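Local atomic coordinates of Acarbose/maltose binding protein GacH (Streptomyces glaucescens, PDB entry 3K01), a protein that binds acarbose and an acarbose homolog, and probably maltose, as the solute receptor of an ABC transporter. Residues A[118-123]-A[337-342]. Sequence-based numbering, arbitrary orientation.
Sequences DHLPQA and TRTSVY
His119 and Arg338 form a single beta bridge, an antiparallel non-hydrogen-bonded pair. Leu120 N, 2.8 Å from Thr337 O, and Thr339 N, 2.8 Å from Asp118 O, supply the flanking backbone bonds. The tightly packed part is the buried group of His119, Thr337 and Ala123. With chi1 at -63°, the His119 ring sits beside its own backbone N, and ND1 donates, almost in the ring plane, to Thr337 OG1 at 2.8 Å. A threonine suits this place because its hydroxyl can accept the ND1 hydrogen bond while also bonding Gln325 OE1, and its methyl CG2 rests on Ala123 CB, small enough to fit close by. Beyond the ring, His119 NE2 lies over one face of the Arg338 guanidinium, the planes 64° apart; a water binds NE2 and, weakly, Arg338 NH2.

Asp118 is partly exposed yet densely hydrogen-bonded. Its short carboxylate serves both chain and charge: OD1 takes Ser340 N at 3.0 Å, while OD2 offers its anti lone pair to Arg338 NH1, a salt bridge of 2.9 Å. The solvent side belongs to exposed Thr339, whose CG2 methyl meets Leu120 CD2 at 3.9 Å, bordering the buried part.

Leu120 occupies the N-cap position of helix 121-125, and its side chain also meets Val360 of helix 351-360. Pro137 of strand 132-148 underlies His119, Ala123 and Thr337, while Arg338 leans on helix 322-332, its NE bonded to Ser320 O in the preceding helix 309-320.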
loop_
_atom_site.group_PDB
_atom_site.type_symbol
_atom_site.label_atom_id
_atom_site.label_comp_id
_atom_site.label_asym_id
_atom_site.label_seq_id
_atom_site.Cartn_x
_atom_site.Cartn_y
_atom_site.Cartn_z
ATOM N N ASP A 118 -4.883 -4.885 18.667
ATOM C CA ASP A 118 -5.231 -3.556 18.302
ATOM C C ASP A 118 -5.026 -3.321 16.788
ATOM O O ASP A 118 -5.641 -2.472 16.214
ATOM C CB ASP A 118 -4.311 -2.629 19.128
ATOM C CG ASP A 118 -4.783 -1.196 19.209
ATOM O OD1 ASP A 118 -5.931 -0.862 18.999
ATOM O OD2 ASP A 118 -3.950 -0.370 19.557
ATOM N N HIS A 119 -4.144 -4.059 16.133
ATOM C CA HIS A 119 -3.840 -3.698 14.737
ATOM C C HIS A 119 -4.932 -4.116 13.766
ATOM O O HIS A 119 -5.575 -5.157 13.934
ATOM C CB HIS A 119 -2.509 -4.283 14.298
ATOM C CG HIS A 119 -1.353 -3.758 15.074
ATOM N ND1 HIS A 119 -0.785 -2.529 14.825
ATOM C CD2 HIS A 119 -0.677 -4.280 16.123
ATOM C CE1 HIS A 119 0.213 -2.328 15.664
ATOM N NE2 HIS A 119 0.282 -3.369 16.478
ATOM N N LEU A 120 -5.138 -3.296 12.740
ATOM C CA LEU A 120 -5.991 -3.677 11.619
ATOM C C LEU A 120 -5.589 -5.060 11.123
ATOM O O LEU A 120 -4.410 -5.379 11.048
ATOM C CB LEU A 120 -5.852 -2.656 10.494
ATOM C CG LEU A 120 -6.444 -1.269 10.785
ATOM C CD1 LEU A 120 -5.947 -0.265 9.738
ATOM C CD2 LEU A 120 -7.978 -1.276 10.839
ATOM N N PRO A 121 -6.577 -5.896 10.751
ATOM C CA PRO A 121 -6.234 -7.303 10.463
ATOM C C PRO A 121 -5.254 -7.449 9.288
ATOM O O PRO A 121 -4.339 -8.282 9.317
ATOM C CB PRO A 121 -7.599 -7.941 10.160
ATOM C CG PRO A 121 -8.455 -6.792 9.733
ATOM C CD PRO A 121 -8.021 -5.640 10.624
ATOM N N GLN A 122 -5.402 -6.613 8.266
ATOM C CA GLN A 122 -4.500 -6.701 7.134
ATOM C C GLN A 122 -3.065 -6.344 7.536
ATOM O O GLN A 122 -2.109 -6.936 7.068
ATOM C CB GLN A 122 -4.934 -5.772 5.987
ATOM C CG GLN A 122 -6.323 -6.059 5.445
ATOM C CD GLN A 122 -7.386 -5.217 6.137
ATOM O OE1 GLN A 122 -7.222 -4.792 7.292
ATOM N NE2 GLN A 122 -8.486 -4.961 5.429
ATOM N N ALA A 123 -2.938 -5.312 8.373
ATOM C CA ALA A 123 -1.627 -4.872 8.832
ATOM C C ALA A 123 -0.976 -5.955 9.695
ATOM O O ALA A 123 0.199 -6.270 9.490
ATOM C CB ALA A 123 -1.747 -3.549 9.599
ATOM N N THR A 337 -1.899 1.884 12.070
ATOM C CA THR A 337 -2.422 0.535 11.977
ATOM C C THR A 337 -3.228 0.145 13.192
ATOM O O THR A 337 -3.979 -0.828 13.144
ATOM C CB THR A 337 -1.317 -0.481 11.804
ATOM O OG1 THR A 337 -0.473 -0.478 12.978
ATOM C CG2 THR A 337 -0.494 -0.152 10.585
ATOM N N ARG A 338 -3.118 0.883 14.278
ATOM C CA ARG A 338 -3.837 0.524 15.529
ATOM C C ARG A 338 -5.249 1.074 15.537
ATOM O O ARG A 338 -5.428 2.234 15.382
ATOM C CB ARG A 338 -3.067 1.069 16.724
ATOM C CG ARG A 338 -1.845 0.214 17.063
ATOM C CD ARG A 338 -1.102 0.766 18.275
ATOM N NE ARG A 338 -0.018 -0.112 18.661
ATOM C CZ ARG A 338 -0.206 -1.163 19.413
ATOM N NH1 ARG A 338 -1.282 -1.304 20.118
ATOM N NH2 ARG A 338 0.726 -2.048 19.507
ATOM N N THR A 339 -6.230 0.217 15.726
ATOM C CA THR A 339 -7.614 0.663 15.678
ATOM C C THR A 339 -7.901 1.719 16.749
ATOM O O THR A 339 -8.649 2.668 16.510
ATOM C CB THR A 339 -8.597 -0.518 15.763
ATOM O OG1 THR A 339 -8.455 -1.159 17.031
ATOM C CG2 THR A 339 -8.326 -1.527 14.675
ATOM N N SER A 340 -7.262 1.585 17.902
ATOM C CA SER A 340 -7.463 2.525 19.007
ATOM C C SER A 340 -7.057 3.933 18.632
ATOM O O SER A 340 -7.667 4.914 19.106
ATOM C CB SER A 340 -6.685 2.092 20.258
ATOM O OG SER A 340 -5.270 2.154 20.072
ATOM N N VAL A 341 -6.030 4.062 17.785
ATOM C CA VAL A 341 -5.493 5.381 17.490
ATOM C C VAL A 341 -6.479 6.201 16.650
ATOM O O VAL A 341 -6.540 7.419 16.766
ATOM C CB VAL A 341 -4.117 5.250 16.806
ATOM C CG1 VAL A 341 -3.562 6.595 16.381
ATOM C CG2 VAL A 341 -3.134 4.579 17.779
ATOM N N TYR A 342 -7.298 5.529 15.844
ATOM C CA TYR A 342 -8.326 6.219 15.054
ATOM C C TYR A 342 -9.399 6.871 15.910
ATOM O O TYR A 342 -10.121 7.731 15.422
ATOM C CB TYR A 342 -8.973 5.253 14.037
ATOM C CG TYR A 342 -8.061 4.939 12.870
ATOM C CD1 TYR A 342 -8.004 5.783 11.772
ATOM C CD2 TYR A 342 -7.256 3.802 12.874
ATOM C CE1 TYR A 342 -7.154 5.505 10.699
ATOM C CE2 TYR A 342 -6.435 3.494 11.812
ATOM C CZ TYR A 342 -6.381 4.353 10.724
ATOM O OH TYR A 342 -5.559 4.091 9.659
HETATM O O HOH W 1 2.784 -3.881 17.681
#